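Local atomic coordinates of dual oxidase maturation factor 1 (Homo sapiens, PDB entry 7D3F), a protein that may be required for the maturation of the oxidase DUOX1 and for its transport from the endoplasmic reticulum to the plasma membrane. Residues Y126-T131 / L146-P151; E136-E141 / K160-S165. One frame throughout, in Å; residues are numbered along the deposited sequence.

Contact 1: Y126-T131 / L146-P151; sequences YNEEFT and LEKGLP. With MAN (alpha-D-mannopyranose), chain E; NAG (2-acetamido-2-deoxy-beta-D-glucopyranose), chain C; MAN (alpha-D-mannopyranose), chain D; MAN (alpha-D-mannopyranose), chain F.
Pro151 lies over one face of the Tyr126 ring, its CG 3.6 Å from the ring centroid and only 7° off the normal, a CH-pi contact. The opposite face carries O3 of mannose chain D, so the ring is sandwiched between protein and glycan; its OH is hydrogen-bonded to Tyr87 OH. Leu150 reaches out tip to tip, with CD1 3.9 Å from CZ of Phe130 and also against CG of Glu128. This apolar side is the tight one.

The other side is looser. The Glu128 chain is bent at chi2 (-72°), which turns CD aside from an extended course. Its OE2 takes a 2.6 Å hydrogen bond from O4 of mannose chain E. Lys148 NZ, 4.5 Å from Glu128 OE2, gives the same O4 a weak bond; its stronger partner is a polar side chain of another protein chain. O4 thus lies between the two charges, bonded more firmly to Glu128.

Gly149, with positive phi, ends helix 138-148 and Pro151 N-caps helix 152-160, so this interhelix turn packs on the strand beside the protein's own glycan. Within the antiparallel sheet, strand 122-131 pairs with strand 107-114; Val154, Leu155 and Ala158 of helix 152-160 touch Glu128, Leu150 and Phe130 respectively.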
# COMPACT_ATOMS: atom_id res chain seq x y z
N TYR B 126 -21.97 -16.30 -18.98
CA TYR B 126 -21.63 -15.70 -17.69
C TYR B 126 -20.47 -16.44 -17.03
O TYR B 126 -20.40 -17.67 -17.06
CB TYR B 126 -22.84 -15.73 -16.76
CG TYR B 126 -24.04 -14.97 -17.26
CD1 TYR B 126 -24.97 -15.59 -18.09
CD2 TYR B 126 -24.26 -13.65 -16.90
CE1 TYR B 126 -26.08 -14.90 -18.55
CE2 TYR B 126 -25.36 -12.96 -17.36
CZ TYR B 126 -26.27 -13.59 -18.19
OH TYR B 126 -27.37 -12.91 -18.65
N ASN B 127 -19.57 -15.67 -16.42
CA ASN B 127 -18.52 -16.20 -15.56
C ASN B 127 -18.38 -15.23 -14.39
O ASN B 127 -17.58 -14.29 -14.44
CB ASN B 127 -17.21 -16.38 -16.32
CG ASN B 127 -16.12 -17.01 -15.46
OD1 ASN B 127 -16.39 -17.56 -14.40
ND2 ASN B 127 -14.88 -16.93 -15.94
N GLU B 128 -19.14 -15.47 -13.33
CA GLU B 128 -19.21 -14.58 -12.18
C GLU B 128 -18.28 -15.08 -11.08
O GLU B 128 -18.00 -16.28 -10.97
CB GLU B 128 -20.64 -14.48 -11.65
CG GLU B 128 -21.67 -14.08 -12.68
CD GLU B 128 -21.56 -12.62 -13.08
OE1 GLU B 128 -20.84 -11.86 -12.40
OE2 GLU B 128 -22.21 -12.23 -14.08
N GLU B 129 -17.80 -14.15 -10.26
CA GLU B 129 -16.92 -14.46 -9.15
C GLU B 129 -17.54 -13.99 -7.84
O GLU B 129 -18.08 -12.88 -7.76
CB GLU B 129 -15.54 -13.82 -9.33
CG GLU B 129 -14.56 -14.09 -8.21
CD GLU B 129 -13.19 -13.53 -8.48
OE1 GLU B 129 -12.19 -14.26 -8.30
OE2 GLU B 129 -13.10 -12.35 -8.90
N PHE B 130 -17.46 -14.84 -6.82
CA PHE B 130 -17.90 -14.51 -5.48
C PHE B 130 -16.78 -14.89 -4.52
O PHE B 130 -16.48 -16.08 -4.36
CB PHE B 130 -19.20 -15.24 -5.13
CG PHE B 130 -20.35 -14.89 -6.03
CD1 PHE B 130 -20.56 -15.59 -7.21
CD2 PHE B 130 -21.22 -13.87 -5.70
CE1 PHE B 130 -21.62 -15.27 -8.04
CE2 PHE B 130 -22.28 -13.55 -6.52
CZ PHE B 130 -22.48 -14.24 -7.69
N THR B 131 -16.15 -13.89 -3.91
CA THR B 131 -14.95 -14.09 -3.12
C THR B 131 -15.27 -14.10 -1.63
O THR B 131 -16.05 -13.27 -1.15
CB THR B 131 -13.92 -13.00 -3.41
OG1 THR B 131 -14.50 -11.71 -3.18
CG2 THR B 131 -13.44 -13.09 -4.85
N LEU B 146 -27.67 -10.11 -6.34
CA LEU B 146 -29.12 -10.12 -6.38
C LEU B 146 -29.67 -8.80 -6.91
O LEU B 146 -30.60 -8.77 -7.72
CB LEU B 146 -29.69 -10.41 -5.00
CG LEU B 146 -29.95 -11.87 -4.63
CD1 LEU B 146 -30.39 -11.98 -3.18
CD2 LEU B 146 -31.00 -12.47 -5.55
N GLU B 147 -29.09 -7.68 -6.45
CA GLU B 147 -29.53 -6.38 -6.94
C GLU B 147 -29.17 -6.17 -8.41
O GLU B 147 -29.89 -5.47 -9.13
CB GLU B 147 -28.94 -5.27 -6.08
CG GLU B 147 -29.66 -5.07 -4.76
CD GLU B 147 -28.73 -5.09 -3.56
OE1 GLU B 147 -27.51 -4.92 -3.75
OE2 GLU B 147 -29.23 -5.28 -2.43
N LYS B 148 -28.07 -6.77 -8.87
CA LYS B 148 -27.69 -6.65 -10.27
C LYS B 148 -28.63 -7.42 -11.18
O LYS B 148 -28.86 -7.01 -12.32
CB LYS B 148 -26.25 -7.12 -10.47
CG LYS B 148 -25.61 -6.63 -11.76
CD LYS B 148 -24.09 -6.80 -11.73
CE LYS B 148 -23.66 -8.11 -12.36
NZ LYS B 148 -23.88 -8.11 -13.84
N GLY B 149 -29.19 -8.53 -10.69
CA GLY B 149 -30.16 -9.29 -11.45
C GLY B 149 -29.55 -10.45 -12.22
O GLY B 149 -29.96 -10.73 -13.35
N LEU B 150 -28.58 -11.13 -11.62
CA LEU B 150 -27.89 -12.22 -12.29
C LEU B 150 -28.86 -13.36 -12.59
O LEU B 150 -29.90 -13.50 -11.93
CB LEU B 150 -26.73 -12.72 -11.44
CG LEU B 150 -25.51 -11.80 -11.40
CD1 LEU B 150 -24.36 -12.45 -10.64
CD2 LEU B 150 -25.08 -11.42 -12.81
N PRO B 151 -28.56 -14.18 -13.60
CA PRO B 151 -29.47 -15.27 -13.95
C PRO B 151 -29.67 -16.25 -12.81
O PRO B 151 -28.85 -16.36 -11.89
CB PRO B 151 -28.79 -15.94 -15.15
CG PRO B 151 -27.36 -15.48 -15.10
CD PRO B 151 -27.42 -14.10 -14.52
C1 MAN E . -19.57 -9.77 -18.71
C2 MAN E . -21.06 -9.41 -18.66
C3 MAN E . -21.45 -9.10 -17.23
C4 MAN E . -21.11 -10.29 -16.33
C5 MAN E . -19.63 -10.66 -16.46
C6 MAN E . -19.26 -11.93 -15.72
O2 MAN E . -21.84 -10.55 -19.02
O3 MAN E . -22.82 -8.76 -17.11
O4 MAN E . -21.40 -9.97 -14.97
O5 MAN E . -19.29 -10.86 -17.86
O6 MAN E . -19.88 -13.02 -16.39
C1 NAG C . -13.83 -15.48 -12.21
C2 NAG C . -12.77 -15.51 -13.31
C3 NAG C . -12.12 -14.13 -13.45
C4 NAG C . -13.17 -13.05 -13.62
C5 NAG C . -14.19 -13.13 -12.50
C6 NAG C . -15.34 -12.15 -12.64
C7 NAG C . -11.49 -17.52 -13.90
C8 NAG C . -10.42 -18.47 -13.45
N2 NAG C . -11.77 -16.53 -13.04
O3 NAG C . -11.23 -14.14 -14.57
O4 NAG C . -12.53 -11.77 -13.61
O5 NAG C . -14.77 -14.44 -12.47
O6 NAG C . -16.09 -12.41 -13.83
O7 NAG C . -12.06 -17.63 -14.97
C1 MAN D . -22.78 -10.20 -20.05
C2 MAN D . -23.74 -11.41 -20.20
C3 MAN D . -22.96 -12.59 -20.75
C4 MAN D . -22.30 -12.21 -22.08
C5 MAN D . -21.37 -11.00 -21.87
C6 MAN D . -20.77 -10.48 -23.17
O2 MAN D . -24.73 -11.14 -21.19
O3 MAN D . -23.79 -13.73 -20.92
O4 MAN D . -21.54 -13.29 -22.58
O5 MAN D . -22.11 -9.91 -21.27
O6 MAN D . -19.89 -9.41 -22.85
C1 MAN F . -25.95 -10.73 -20.56
C2 MAN F . -27.09 -11.13 -21.51
C3 MAN F . -26.96 -10.33 -22.80
C4 MAN F . -26.86 -8.82 -22.52
C5 MAN F . -25.74 -8.53 -21.49
C6 MAN F . -25.71 -7.09 -21.04
O2 MAN F . -28.37 -10.79 -20.97
O3 MAN F . -28.03 -10.59 -23.70
O4 MAN F . -26.57 -8.12 -23.71
O5 MAN F . -25.95 -9.35 -20.32
O6 MAN F . -24.65 -6.94 -20.11

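Contact 2: E136-E141 / K160-S165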
# COMPACT_ATOMS: atom_id res chain seq x y z
N GLU B 136 -13.23 -9.55 2.79
CA GLU B 136 -14.30 -9.48 1.80
C GLU B 136 -15.54 -10.15 2.38
O GLU B 136 -15.45 -11.24 2.96
CB GLU B 136 -13.88 -10.17 0.50
CG GLU B 136 -12.47 -9.82 0.03
CD GLU B 136 -12.32 -8.36 -0.33
OE1 GLU B 136 -13.02 -7.89 -1.26
OE2 GLU B 136 -11.52 -7.66 0.33
N ASN B 137 -16.69 -9.50 2.22
CA ASN B 137 -17.95 -10.00 2.76
C ASN B 137 -18.69 -10.75 1.66
O ASN B 137 -19.14 -10.14 0.68
CB ASN B 137 -18.79 -8.85 3.32
CG ASN B 137 -19.81 -9.32 4.34
OD1 ASN B 137 -20.97 -9.58 4.01
ND2 ASN B 137 -19.38 -9.42 5.59
N TYR B 138 -18.80 -12.07 1.81
CA TYR B 138 -19.50 -12.87 0.80
C TYR B 138 -20.97 -12.51 0.73
O TYR B 138 -21.56 -12.47 -0.36
CB TYR B 138 -19.32 -14.36 1.09
CG TYR B 138 -19.77 -15.25 -0.04
CD1 TYR B 138 -18.86 -15.75 -0.96
CD2 TYR B 138 -21.11 -15.60 -0.20
CE1 TYR B 138 -19.27 -16.56 -2.00
CE2 TYR B 138 -21.53 -16.41 -1.23
CZ TYR B 138 -20.60 -16.89 -2.13
OH TYR B 138 -21.01 -17.70 -3.17
N ALA B 139 -21.60 -12.26 1.88
CA ALA B 139 -23.01 -11.91 1.90
C ALA B 139 -23.26 -10.60 1.16
O ALA B 139 -24.26 -10.47 0.43
CB ALA B 139 -23.51 -11.82 3.34
N GLU B 140 -22.37 -9.62 1.33
CA GLU B 140 -22.51 -8.36 0.60
C GLU B 140 -22.40 -8.57 -0.90
O GLU B 140 -23.16 -7.98 -1.67
CB GLU B 140 -21.45 -7.37 1.08
CG GLU B 140 -21.41 -6.08 0.28
CD GLU B 140 -20.23 -5.20 0.65
OE1 GLU B 140 -19.64 -5.42 1.73
OE2 GLU B 140 -19.89 -4.30 -0.14
N GLU B 141 -21.46 -9.41 -1.34
CA GLU B 141 -21.31 -9.69 -2.76
C GLU B 141 -22.54 -10.41 -3.31
O GLU B 141 -22.98 -10.11 -4.43
CB GLU B 141 -20.04 -10.49 -3.02
CG GLU B 141 -18.80 -9.64 -3.19
CD GLU B 141 -17.53 -10.46 -3.30
OE1 GLU B 141 -17.01 -10.88 -2.25
OE2 GLU B 141 -17.06 -10.68 -4.44
N LYS B 160 -25.82 -20.95 -2.59
CA LYS B 160 -25.35 -22.20 -2.00
C LYS B 160 -24.09 -22.00 -1.17
O LYS B 160 -23.85 -22.76 -0.22
CB LYS B 160 -25.10 -23.24 -3.10
CG LYS B 160 -26.36 -23.95 -3.56
CD LYS B 160 -26.87 -24.90 -2.49
CE LYS B 160 -28.06 -25.70 -2.99
NZ LYS B 160 -28.44 -26.79 -2.04
N PHE B 161 -23.28 -21.00 -1.50
CA PHE B 161 -22.03 -20.73 -0.79
C PHE B 161 -22.13 -19.56 0.18
O PHE B 161 -21.10 -19.10 0.68
CB PHE B 161 -20.90 -20.49 -1.79
CG PHE B 161 -20.39 -21.73 -2.44
CD1 PHE B 161 -19.29 -22.40 -1.93
CD2 PHE B 161 -21.01 -22.23 -3.58
CE1 PHE B 161 -18.82 -23.55 -2.54
CE2 PHE B 161 -20.54 -23.38 -4.19
CZ PHE B 161 -19.45 -24.04 -3.67
N THR B 162 -23.33 -19.06 0.45
CA THR B 162 -23.48 -17.98 1.41
C THR B 162 -23.17 -18.48 2.82
O THR B 162 -23.36 -19.66 3.12
CB THR B 162 -24.88 -17.39 1.36
OG1 THR B 162 -25.85 -18.45 1.37
CG2 THR B 162 -25.07 -16.55 0.11
N PRO B 163 -22.67 -17.61 3.70
CA PRO B 163 -22.35 -18.05 5.07
C PRO B 163 -23.53 -18.61 5.83
O PRO B 163 -23.35 -19.53 6.64
CB PRO B 163 -21.81 -16.77 5.73
CG PRO B 163 -21.33 -15.93 4.60
CD PRO B 163 -22.26 -16.21 3.46
N ARG B 164 -24.74 -18.10 5.58
CA ARG B 164 -25.92 -18.54 6.31
C ARG B 164 -26.70 -19.63 5.59
O ARG B 164 -27.77 -20.02 6.07
CB ARG B 164 -26.84 -17.35 6.58
CG ARG B 164 -26.22 -16.24 7.42
CD ARG B 164 -26.01 -16.66 8.88
NE ARG B 164 -24.68 -17.19 9.13
CZ ARG B 164 -24.41 -18.46 9.41
NH1 ARG B 164 -25.40 -19.34 9.49
NH2 ARG B 164 -23.16 -18.84 9.63
N SER B 165 -26.20 -20.14 4.46
CA SER B 165 -26.88 -21.21 3.77
C SER B 165 -26.88 -22.48 4.63
O SER B 165 -25.94 -22.72 5.39
CB SER B 165 -26.22 -21.50 2.43
OG SER B 165 -24.92 -22.05 2.60
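Tyr138 is the side chain that meets Phe161, Thr162 and Pro163, and most of the contact is packing around its ring. With CG anti to the backbone N (chi1 -169°), the ring starts out from the helix on the side of the 160-165 loop. The carbonyl of Phe161 lies over one face: its O is 3.3 Å above the plane, offset toward the rim on the CE2 side. Thr162 comes in at the edge, in the ring plane, with CG2 3.8 Å from Tyr138 CE2. Pro163 approaches obliquely, its CD 3.9 Å from Tyr138 CD2, and the same CD also comes to 4.3 Å from Ala139 N. At the phenol end, Tyr138 CZ packs on Phe161 CB at 3.6 Å. The Phe161 ring turns off to pack on Leu101 and Val103 of strand 94-103 and on Leu169 of helix 169-199.

The topology is a helical hairpin: helices 138-148 and 152-160 follow one another, and here the start of the first meets the loop leaving the second.

Polar bonds hold each side in its own shape. Asn137 is the N-cap of helix 138-148; its OD1 accepts from Glu140 N at 3.0 Å, in the carbonyl plane on a lone pair, with a C=O...N angle of 132°. In the other segment, Thr162 to Ser165 form a type I beta turn, closed by Ser165 N to Thr162 O at 3.2 Å. Two side-chain hydroxyls tie into helix 152-160 as well: Tyr138 OH is hydrogen-bonded to Ala158 O, and Thr162 OG1 to Glu159 O.

How the contacts relate
The two contacts have their centres about 12 Å apart, on the same side of the chain's centre and in the part predicted to be extracellular. Their segments alternate along the chain: 126-131, 136-141, 146-151, then 160-165. Helix 138-148 serves both, giving its N-terminal end to contact 2 and its C-terminal end to contact 1. They also touch directly: Phe130 CB packs on Tyr138 CE1 at 3.4 Å, and Thr131 OG1 makes a probable hydrogen bond of 2.8 Å with Glu141 OE1. The helical hairpin thus meets strand 122-131 at its turn, through contact 1, and at its open end, through these pairs, while contact 2 closes that open end.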